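Local coordinates for botulinum neurotoxin type C1 (Clostridium botulinum, PDB 3R4S), which binds gangliosides through the receptor-binding region of its heavy chain, a step on which entry of this zinc protease neurotoxin into nerve cells depends, at residues I290-R294 / G295-D299; M312-N316 / K317-L321; P360-T364 / Y365-S369. All coordinates share one frame; numbering follows the deposited sequence.

Interaction 1 (I290-R294 / G295-D299); sequences IKRIR and GNTND. With SIA (N-acetyl-alpha-neuraminic acid), chain D.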
loop_
_atom_site.group_PDB
_atom_site.type_symbol
_atom_site.label_atom_id
_atom_site.label_comp_id
_atom_site.label_asym_id
_atom_site.label_seq_id
_atom_site.Cartn_x
_atom_site.Cartn_y
_atom_site.Cartn_z
ATOM N N ILE A 290 -11.572 -0.806 15.246
ATOM C CA ILE A 290 -12.314 -1.955 14.741
ATOM C C ILE A 290 -12.354 -3.052 15.793
ATOM O O ILE A 290 -11.322 -3.399 16.362
ATOM C CB ILE A 290 -11.651 -2.515 13.459
ATOM C CG1 ILE A 290 -11.354 -1.381 12.466
ATOM C CG2 ILE A 290 -12.527 -3.585 12.816
ATOM C CD1 ILE A 290 -10.521 -1.800 11.282
ATOM N N LYS A 291 -13.537 -3.601 16.052
ATOM C CA LYS A 291 -13.670 -4.654 17.065
ATOM C C LYS A 291 -14.167 -5.946 16.436
ATOM O O LYS A 291 -15.136 -5.948 15.676
ATOM C CB LYS A 291 -14.638 -4.235 18.180
ATOM C CG LYS A 291 -14.355 -2.865 18.763
ATOM C CD LYS A 291 -13.026 -2.819 19.504
ATOM C CE LYS A 291 -13.034 -3.721 20.739
ATOM N NZ LYS A 291 -11.730 -3.644 21.490
ATOM N N ARG A 292 -13.524 -7.051 16.783
ATOM C CA ARG A 292 -13.870 -8.338 16.195
ATOM C C ARG A 292 -15.070 -9.009 16.865
ATOM O O ARG A 292 -15.188 -9.034 18.086
ATOM C CB ARG A 292 -12.666 -9.277 16.237
ATOM C CG ARG A 292 -12.876 -10.598 15.474
ATOM C CD ARG A 292 -11.626 -11.493 15.552
ATOM N NE ARG A 292 -11.341 -11.868 16.931
ATOM C CZ ARG A 292 -10.132 -11.876 17.487
ATOM N NH1 ARG A 292 -9.057 -11.526 16.786
ATOM N NH2 ARG A 292 -9.999 -12.233 18.757
ATOM N N ILE A 293 -15.962 -9.551 16.047
ATOM C CA ILE A 293 -17.049 -10.389 16.533
ATOM C C ILE A 293 -16.736 -11.834 16.167
ATOM O O ILE A 293 -16.808 -12.724 17.009
ATOM C CB ILE A 293 -18.393 -9.984 15.915
ATOM C CG1 ILE A 293 -18.870 -8.649 16.505
ATOM C CG2 ILE A 293 -19.438 -11.070 16.145
ATOM C CD1 ILE A 293 -20.095 -8.096 15.805
ATOM N N ARG A 294 -16.369 -12.054 14.905
ATOM C CA ARG A 294 -15.968 -13.382 14.433
ATOM C C ARG A 294 -14.761 -13.292 13.497
ATOM O O ARG A 294 -14.765 -12.527 12.524
ATOM C CB ARG A 294 -17.129 -14.076 13.716
ATOM C CG ARG A 294 -16.857 -15.543 13.393
ATOM C CD ARG A 294 -17.834 -16.074 12.357
ATOM N NE ARG A 294 -17.493 -15.599 11.018
ATOM C CZ ARG A 294 -18.286 -15.714 9.954
ATOM N NH1 ARG A 294 -19.485 -16.277 10.071
ATOM N NH2 ARG A 294 -17.883 -15.257 8.772
ATOM N N GLY A 295 -13.730 -14.073 13.795
ATOM C CA GLY A 295 -12.544 -14.129 12.961
ATOM C C GLY A 295 -11.511 -15.073 13.548
ATOM O O GLY A 295 -11.810 -15.846 14.459
ATOM N N ASN A 296 -10.294 -15.005 13.022
ATOM C CA ASN A 296 -9.197 -15.851 13.468
ATOM C C ASN A 296 -8.650 -15.332 14.789
ATOM O O ASN A 296 -7.995 -14.294 14.839
ATOM C CB ASN A 296 -8.099 -15.888 12.397
ATOM C CG ASN A 296 -7.032 -16.930 12.678
ATOM O OD1 ASN A 296 -6.746 -17.260 13.835
ATOM N ND2 ASN A 296 -6.431 -17.455 11.613
ATOM N N THR A 297 -8.917 -16.061 15.866
ATOM C CA THR A 297 -8.539 -15.597 17.193
ATOM C C THR A 297 -7.040 -15.776 17.503
ATOM O O THR A 297 -6.579 -15.401 18.578
ATOM C CB THR A 297 -9.390 -16.281 18.283
ATOM O OG1 THR A 297 -9.147 -17.694 18.275
ATOM C CG2 THR A 297 -10.884 -16.026 18.032
ATOM N N ASN A 298 -6.277 -16.317 16.558
ATOM C CA ASN A 298 -4.837 -16.500 16.764
ATOM C C ASN A 298 -4.043 -15.206 16.716
ATOM O O ASN A 298 -2.886 -15.172 17.132
ATOM C CB ASN A 298 -4.266 -17.491 15.754
ATOM C CG ASN A 298 -4.837 -18.881 15.933
ATOM O OD1 ASN A 298 -5.237 -19.254 17.038
ATOM N ND2 ASN A 298 -4.888 -19.651 14.852
ATOM N N ASP A 299 -4.660 -14.144 16.201
ATOM C CA ASP A 299 -3.999 -12.844 16.133
ATOM C C ASP A 299 -5.047 -11.744 16.037
ATOM O O ASP A 299 -6.238 -12.008 16.150
ATOM C CB ASP A 299 -3.003 -12.783 14.967
ATOM C CG ASP A 299 -3.677 -12.898 13.606
ATOM O OD1 ASP A 299 -4.883 -12.572 13.508
ATOM O OD2 ASP A 299 -2.998 -13.299 12.631
HETATM C C1 SIA D . -15.710 -2.261 23.219
HETATM C C2 SIA D . -16.167 -3.387 24.120
HETATM C C3 SIA D . -15.812 -3.116 25.583
HETATM C C4 SIA D . -16.729 -2.112 26.260
HETATM C C5 SIA D . -18.181 -2.449 25.980
HETATM C C6 SIA D . -18.385 -2.529 24.472
HETATM C C7 SIA D . -19.832 -2.799 24.067
HETATM C C8 SIA D . -19.945 -2.892 22.546
HETATM C C9 SIA D . -21.406 -2.885 22.108
HETATM C C10 SIA D . -19.888 -1.404 27.339
HETATM C C11 SIA D . -20.599 -0.134 27.727
HETATM N N5 SIA D . -18.923 -1.282 26.424
HETATM O O1A SIA D . -16.284 -2.129 22.105
HETATM O O1B SIA D . -14.778 -1.510 23.595
HETATM O O2 SIA D . -15.503 -4.580 23.686
HETATM O O4 SIA D . -16.510 -2.143 27.674
HETATM O O6 SIA D . -17.571 -3.576 23.938
HETATM O O7 SIA D . -20.260 -4.043 24.636
HETATM O O8 SIA D . -19.238 -1.799 21.926
HETATM O O9 SIA D . -21.899 -1.553 22.272
HETATM O O10 SIA D . -20.176 -2.486 27.829
HETATM O O HOH W 1 -8.343 -11.812 14.002
HETATM O O HOH W 2 -6.918 -11.879 19.544
#
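The Arg292 guanidinium lies against the turn formed by Asn296 to Asp299. Thr297 covers one of its faces. The Thr297 CA stands 3.8 Å above the guanidinium plane, off its centre, and Thr297 CG2 comes over the same face. Two oxygens approach the edge. Water 2 lies in the plane beside NH2 and accepts from it. The carbonyl O of Asp299 lies near the plane and takes a hydrogen bond from Arg292 NH1 of 2.9 Å. That bond is weak, because it is bent to 124° at the hydrogen. Asn296 O approaches obliquely and is reached through water 1, which accepts from Arg292 NH1 at 2.9 Å. The same water lies 2.6 Å from Asn296 O, to which it can donate. Within this stretch the guanidinium is therefore met by one weak carbonyl bond and by water-mediated links. The Asp299 side chain forms salt bridges with Arg301 and Arg303 instead.

The arginine reaches the turn by a mostly straight chain that bends at chi3 (62°). On the way its CD passes Gly295, 3.8 Å from Gly295 N. The Arg292 and Thr297 side chains run nearly perpendicular to each other.

The turn is type I. It is steadied from within by an Asx turn, in which Asn296 OD1 accepts from Asn298 N at 2.9 Å.

This is a surface contact. It follows strand 288-292 in the C-terminal receptor-binding region, which belongs to the trefoil clan. Ile293 and Arg294 both face Ile307 in a classic beta bulge, where the chain turns a corner. On the strand itself, Lys291 borders the sialic acid SIA. Lys291 also pairs through its backbone with Tyr309 of the neighbouring strand 307-314.

Interaction 2 (M312-N316 / K317-L321); sequences MTINN and KAYNL. With SIA (N-acetyl-alpha-neuraminic acid), chain D; SLB (N-acetyl-beta-neuraminic acid), chain C.
Met312 and Tyr319 pair across a tight beta hairpin, which is closed by a type I' turn from Ile314 to Lys317. Four backbone bonds hold the two strands. Met312 and Tyr319 bond to each other in both directions, and so do Ile314 and Lys317. The non-hydrogen-bonded pair between them is Thr313 with Ala318. Here the Thr313 CA makes a CA-H...O contact of 3.3 Å with Lys317 O.

The packed face carries Met312, Ile314 and Tyr319. The Tyr319 ring lies alongside the first strand and turns an edge to it, with CG beside the backbone N (chi1 -57°). Met312 O then lies in the ring plane, 3.5 Å from Tyr319 CD2. Farther along the ring, Tyr319 CE2 comes to 4.1 Å from Ile314 CB. Leu321 closes the other end, with its CD1 4.1 Å from Met312 CB. Leu343 of strand 338-345 packs on all four of these side chains.

The face of Thr313 and Ala318 is looser. Thr313 is exposed, and within the hairpin its OG1 has the Ala318 methyl CB as nearest neighbour, at 3.7 Å. The turn is the solvent-side end, with Asn315 and Asn316 exposed. Lys317 starts on the packed face, but its chain bends away to a long, weak ion pair with Glu345.

The hairpin serves both sugar pockets. At the turn end, Ile314 and Tyr319 line the pocket of SLB, whose acetyl methyl C11 lies 3.5 Å from Tyr319 OH. Water 3 links that hydroxyl to Ile314 O. Asn320 leaves the backbone away from the first strand, and its amide meets SIA. There Asn320 ND2 donates to SIA O8 at 3.0 Å in a nearly straight bond, 169° at the hydrogen.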
loop_
_atom_site.group_PDB
_atom_site.type_symbol
_atom_site.label_atom_id
_atom_site.label_comp_id
_atom_site.label_asym_id
_atom_site.label_seq_id
_atom_site.Cartn_x
_atom_site.Cartn_y
_atom_site.Cartn_z
ATOM N N MET A 312 -16.119 4.571 18.077
ATOM C CA MET A 312 -15.578 5.917 17.972
ATOM C C MET A 312 -15.714 6.645 19.321
ATOM O O MET A 312 -16.779 6.641 19.944
ATOM C CB MET A 312 -16.283 6.700 16.870
ATOM C CG MET A 312 -15.784 8.130 16.717
ATOM S SD MET A 312 -16.658 9.035 15.432
ATOM C CE MET A 312 -16.042 8.229 13.948
ATOM N N THR A 313 -14.628 7.252 19.782
ATOM C CA THR A 313 -14.663 7.977 21.048
ATOM C C THR A 313 -14.658 9.480 20.806
ATOM O O THR A 313 -13.792 10.009 20.105
ATOM C CB THR A 313 -13.490 7.579 21.960
ATOM O OG1 THR A 313 -13.676 6.230 22.409
ATOM C CG2 THR A 313 -13.420 8.494 23.171
ATOM N N ILE A 314 -15.647 10.161 21.368
ATOM C CA ILE A 314 -15.725 11.616 21.295
ATOM C C ILE A 314 -15.935 12.184 22.698
ATOM O O ILE A 314 -16.811 11.721 23.436
ATOM C CB ILE A 314 -16.886 12.067 20.409
ATOM C CG1 ILE A 314 -16.738 11.481 19.006
ATOM C CG2 ILE A 314 -16.968 13.591 20.373
ATOM C CD1 ILE A 314 -17.934 11.732 18.120
ATOM N N ASN A 315 -15.127 13.175 23.067
ATOM C CA ASN A 315 -15.216 13.792 24.391
ATOM C C ASN A 315 -15.287 12.743 25.495
ATOM O O ASN A 315 -16.126 12.827 26.396
ATOM C CB ASN A 315 -16.417 14.743 24.467
ATOM C CG ASN A 315 -16.295 15.914 23.497
ATOM O OD1 ASN A 315 -17.295 16.412 22.972
ATOM N ND2 ASN A 315 -15.062 16.353 23.246
ATOM N N ASN A 316 -14.412 11.748 25.396
ATOM C CA ASN A 316 -14.311 10.672 26.386
ATOM C C ASN A 316 -15.527 9.764 26.548
ATOM O O ASN A 316 -15.603 8.979 27.492
ATOM C CB ASN A 316 -13.865 11.227 27.737
ATOM C CG ASN A 316 -12.425 11.692 27.716
ATOM O OD1 ASN A 316 -12.142 12.878 27.889
ATOM N ND2 ASN A 316 -11.506 10.760 27.481
ATOM N N LYS A 317 -16.471 9.859 25.621
ATOM C CA LYS A 317 -17.577 8.912 25.576
ATOM C C LYS A 317 -17.373 7.995 24.370
ATOM O O LYS A 317 -17.047 8.469 23.277
ATOM C CB LYS A 317 -18.902 9.653 25.448
ATOM C CG LYS A 317 -20.108 8.736 25.306
ATOM C CD LYS A 317 -20.825 8.542 26.639
ATOM C CE LYS A 317 -21.549 9.809 27.059
ATOM N NZ LYS A 317 -22.707 10.094 26.161
ATOM N N ALA A 318 -17.558 6.692 24.563
ATOM C CA ALA A 318 -17.337 5.721 23.489
ATOM C C ALA A 318 -18.649 5.294 22.834
ATOM O O ALA A 318 -19.577 4.847 23.511
ATOM C CB ALA A 318 -16.574 4.504 24.014
ATOM N N TYR A 319 -18.715 5.442 21.513
ATOM C CA TYR A 319 -19.893 5.058 20.740
ATOM C C TYR A 319 -19.630 3.863 19.814
ATOM O O TYR A 319 -18.490 3.458 19.615
ATOM C CB TYR A 319 -20.329 6.226 19.863
ATOM C CG TYR A 319 -20.639 7.513 20.596
ATOM C CD1 TYR A 319 -21.943 7.831 20.964
ATOM C CD2 TYR A 319 -19.634 8.424 20.891
ATOM C CE1 TYR A 319 -22.234 9.018 21.621
ATOM C CE2 TYR A 319 -19.912 9.610 21.544
ATOM C CZ TYR A 319 -21.214 9.903 21.908
ATOM O OH TYR A 319 -21.493 11.082 22.557
ATOM N N ASN A 320 -20.704 3.315 19.251
ATOM C CA ASN A 320 -20.624 2.390 18.129
ATOM C C ASN A 320 -21.155 3.113 16.905
ATOM O O ASN A 320 -22.131 3.860 16.996
ATOM C CB ASN A 320 -21.527 1.170 18.347
ATOM C CG ASN A 320 -21.126 0.337 19.548
ATOM O OD1 ASN A 320 -21.975 -0.058 20.348
ATOM N ND2 ASN A 320 -19.835 0.047 19.671
ATOM N N LEU A 321 -20.543 2.883 15.752
ATOM C CA LEU A 321 -21.203 3.241 14.508
ATOM C C LEU A 321 -22.395 2.307 14.390
ATOM O O LEU A 321 -22.329 1.148 14.815
ATOM C CB LEU A 321 -20.258 3.061 13.313
ATOM C CG LEU A 321 -19.327 4.220 12.970
ATOM C CD1 LEU A 321 -18.366 4.526 14.116
ATOM C CD2 LEU A 321 -18.560 3.907 11.693
HETATM C C1 SIA D . -15.710 -2.261 23.219
HETATM C C2 SIA D . -16.167 -3.387 24.120
HETATM C C3 SIA D . -15.812 -3.116 25.583
HETATM C C4 SIA D . -16.729 -2.112 26.260
HETATM C C5 SIA D . -18.181 -2.449 25.980
HETATM C C6 SIA D . -18.385 -2.529 24.472
HETATM C C7 SIA D . -19.832 -2.799 24.067
HETATM C C8 SIA D . -19.945 -2.892 22.546
HETATM C C9 SIA D . -21.406 -2.885 22.108
HETATM C C10 SIA D . -19.888 -1.404 27.339
HETATM C C11 SIA D . -20.599 -0.134 27.727
HETATM N N5 SIA D . -18.923 -1.282 26.424
HETATM O O1A SIA D . -16.284 -2.129 22.105
HETATM O O1B SIA D . -14.778 -1.510 23.595
HETATM O O2 SIA D . -15.503 -4.580 23.686
HETATM O O4 SIA D . -16.510 -2.143 27.674
HETATM O O6 SIA D . -17.571 -3.576 23.938
HETATM O O7 SIA D . -20.260 -4.043 24.636
HETATM O O8 SIA D . -19.238 -1.799 21.926
HETATM O O9 SIA D . -21.899 -1.553 22.272
HETATM O O10 SIA D . -20.176 -2.486 27.829
HETATM C C1 SLB C . -19.453 20.550 18.590
HETATM C C2 SLB C . -19.578 19.142 19.107
HETATM C C3 SLB C . -18.942 18.181 18.096
HETATM C C4 SLB C . -19.159 16.729 18.509
HETATM C C5 SLB C . -20.644 16.471 18.633
HETATM C C6 SLB C . -21.254 17.449 19.642
HETATM C C7 SLB C . -22.764 17.265 19.633
HETATM C C8 SLB C . -23.419 18.023 20.799
HETATM C C9 SLB C . -24.928 17.803 20.836
HETATM C C10 SLB C . -21.527 14.185 18.773
HETATM C C11 SLB C . -21.508 12.921 19.575
HETATM N N5 SLB C . -20.760 15.161 19.260
HETATM O O1A SLB C . -20.208 20.949 17.672
HETATM O O1B SLB C . -18.564 21.271 19.097
HETATM O O2 SLB C . -18.858 19.078 20.342
HETATM O O4 SLB C . -18.617 15.839 17.528
HETATM O O6 SLB C . -20.959 18.829 19.348
HETATM O O7 SLB C . -23.230 17.760 18.363
HETATM O O8 SLB C . -22.848 17.609 22.050
HETATM O O9 SLB C . -25.537 18.721 19.921
HETATM O O10 SLB C . -22.194 14.303 17.750
HETATM O O HOH W 3 -19.512 12.658 23.439
#

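Interaction 3 (P360-T364 / Y365-S369); sequences PMNNT and YYYAS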
loop_
_atom_site.group_PDB
_atom_site.type_symbol
_atom_site.label_atom_id
_atom_site.label_comp_id
_atom_site.label_asym_id
_atom_site.label_seq_id
_atom_site.Cartn_x
_atom_site.Cartn_y
_atom_site.Cartn_z
ATOM N N PRO A 360 -11.590 -7.358 1.651
ATOM C CA PRO A 360 -10.501 -6.542 1.111
ATOM C C PRO A 360 -10.888 -6.016 -0.258
ATOM O O PRO A 360 -11.648 -6.676 -0.956
ATOM C CB PRO A 360 -9.338 -7.545 0.972
ATOM C CG PRO A 360 -10.013 -8.867 0.787
ATOM C CD PRO A 360 -11.258 -8.797 1.655
ATOM N N MET A 361 -10.393 -4.838 -0.621
ATOM C CA MET A 361 -10.656 -4.259 -1.935
ATOM C C MET A 361 -9.435 -3.462 -2.328
ATOM O O MET A 361 -9.322 -2.269 -2.041
ATOM C CB MET A 361 -11.901 -3.376 -1.918
ATOM C CG MET A 361 -12.191 -2.651 -3.247
ATOM S SD MET A 361 -12.203 -3.725 -4.704
ATOM C CE MET A 361 -13.506 -4.871 -4.318
ATOM N N ASN A 362 -8.486 -4.152 -2.938
ATOM C CA ASN A 362 -7.220 -3.551 -3.287
ATOM C C ASN A 362 -7.146 -3.344 -4.779
ATOM O O ASN A 362 -7.754 -4.088 -5.551
ATOM C CB ASN A 362 -6.072 -4.472 -2.872
ATOM C CG ASN A 362 -6.077 -4.773 -1.397
ATOM O OD1 ASN A 362 -5.911 -5.925 -0.982
ATOM N ND2 ASN A 362 -6.282 -3.746 -0.589
ATOM N N ASN A 363 -6.396 -2.337 -5.191
ATOM C CA ASN A 363 -6.026 -2.234 -6.593
ATOM C C ASN A 363 -4.658 -1.600 -6.702
ATOM O O ASN A 363 -3.991 -1.367 -5.688
ATOM C CB ASN A 363 -7.096 -1.508 -7.425
ATOM C CG ASN A 363 -7.216 -0.035 -7.082
ATOM O OD1 ASN A 363 -6.385 0.528 -6.366
ATOM N ND2 ASN A 363 -8.254 0.602 -7.610
ATOM N N THR A 364 -4.220 -1.338 -7.921
ATOM C CA THR A 364 -2.839 -0.937 -8.117
ATOM C C THR A 364 -2.444 0.289 -7.271
ATOM O O THR A 364 -1.308 0.383 -6.814
ATOM C CB THR A 364 -2.491 -0.742 -9.616
ATOM O OG1 THR A 364 -1.080 -0.527 -9.748
ATOM C CG2 THR A 364 -3.215 0.450 -10.189
ATOM N N TYR A 365 -3.369 1.207 -7.025
ATOM C CA TYR A 365 -2.982 2.450 -6.348
ATOM C C TYR A 365 -3.524 2.678 -4.932
ATOM O O TYR A 365 -3.090 3.620 -4.260
ATOM C CB TYR A 365 -3.252 3.663 -7.251
ATOM C CG TYR A 365 -2.440 3.568 -8.528
ATOM C CD1 TYR A 365 -1.099 3.172 -8.474
ATOM C CD2 TYR A 365 -3.003 3.840 -9.780
ATOM C CE1 TYR A 365 -0.336 3.053 -9.613
ATOM C CE2 TYR A 365 -2.240 3.723 -10.937
ATOM C CZ TYR A 365 -0.902 3.323 -10.842
ATOM O OH TYR A 365 -0.109 3.194 -11.967
ATOM N N TYR A 366 -4.430 1.810 -4.475
ATOM C CA TYR A 366 -5.008 1.925 -3.129
ATOM C C TYR A 366 -5.125 0.567 -2.441
ATOM O O TYR A 366 -5.428 -0.436 -3.095
ATOM C CB TYR A 366 -6.424 2.520 -3.188
ATOM C CG TYR A 366 -6.484 3.934 -3.695
ATOM C CD1 TYR A 366 -6.997 4.221 -4.956
ATOM C CD2 TYR A 366 -6.028 4.995 -2.908
ATOM C CE1 TYR A 366 -7.049 5.539 -5.427
ATOM C CE2 TYR A 366 -6.072 6.307 -3.368
ATOM C CZ TYR A 366 -6.583 6.573 -4.628
ATOM O OH TYR A 366 -6.634 7.873 -5.085
ATOM N N TYR A 367 -4.925 0.550 -1.125
ATOM C CA TYR A 367 -5.370 -0.560 -0.265
ATOM C C TYR A 367 -6.638 -0.123 0.468
ATOM O O TYR A 367 -6.623 0.869 1.202
ATOM C CB TYR A 367 -4.311 -0.894 0.777
ATOM C CG TYR A 367 -3.022 -1.418 0.199
ATOM C CD1 TYR A 367 -2.857 -2.775 -0.080
ATOM C CD2 TYR A 367 -1.962 -0.562 -0.048
ATOM C CE1 TYR A 367 -1.652 -3.259 -0.600
ATOM C CE2 TYR A 367 -0.773 -1.029 -0.566
ATOM C CZ TYR A 367 -0.620 -2.371 -0.833
ATOM O OH TYR A 367 0.573 -2.797 -1.362
ATOM N N ALA A 368 -7.728 -0.863 0.289
ATOM C CA ALA A 368 -9.018 -0.439 0.821
ATOM C C ALA A 368 -9.893 -1.637 1.129
ATOM O O ALA A 368 -9.422 -2.772 1.153
ATOM C CB ALA A 368 -9.715 0.482 -0.180
ATOM N N SER A 369 -11.179 -1.390 1.341
ATOM C CA SER A 369 -12.080 -2.467 1.698
ATOM C C SER A 369 -13.500 -2.122 1.306
ATOM O O SER A 369 -13.825 -0.976 0.987
ATOM C CB SER A 369 -12.017 -2.729 3.211
ATOM O OG SER A 369 -12.416 -1.562 3.939
HETATM O O HOH W 4 -8.763 -0.289 -3.851
#
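A beta hairpin joins strands 356-362 and 367-374 in the trefoil-clan region, and its tip is built round an Asx turn. Asn363 OD1 accepts from two successive backbone N-H groups, those of Tyr365 and Tyr366. The Tyr366 N bond is 3.0 Å long and lies nearly along the C=O axis of the amide. The Tyr365 N bond, at 3.2 Å, comes from above the carbonyl plane. Asn363 can do this because its CG sits between the backbone N and the carbonyl carbon (chi1 68°), which turns the amide in over the tip. Its own backbone N donates to Tyr366 O at 3.0 Å in an almost straight bond of 174°. The return bond, Tyr366 N to Asn363 O, is weak.

Next to this, Thr364 and Tyr365 lie side by side. The Thr364 methyl CG2 sits over the centre of one face of the Tyr365 ring in a CH-pi contact, 3.4 Å from the ring centroid and 12° off the normal.

In the strands, Met361 N donates to Ala368 O at 2.9 Å, and the return bond from Ala368 N is weak. Water 4 donates to Met361 O at 2.7 Å and, weakly, to Tyr366 O, so it bridges the two sides of the hairpin.

The hairpin also reaches the other part of the chain. Tyr367 OH bonds Trp147 O, and Lys146 NZ bonds Tyr365 O.

The double acceptance at Asn363 OD1 helps fix the amide rotation and satisfies two turn N-H groups at once. Thr364 OG1 has no such partner. The contact buries it without a hydrogen bond, while the methyl of the same residue rests on the ring.

In the fold
All three contacts reach one antiparallel sheet of the C-terminal receptor-binding region. Strand 307-314 connects them, since it neighbours 288-292, 317-323 and 356-362. Interactions 1 and 2 both touch SIA, yet their centres are 21 Å apart and their nearest atoms about 6 Å. Lys291 and Asn320 thus border one pocket, which Tyr309, Gln346 and Thr347 help to complete. Interaction 2 alone also meets SLB. Interaction 3 holds no pocket residue. Its centre is 21 Å from that of interaction 1 and 28 Å from that of interaction 2. It lies about 8 Å from the centre of the chain, and its tyrosines hydrogen-bond to residues of the N-terminal receptor-binding region.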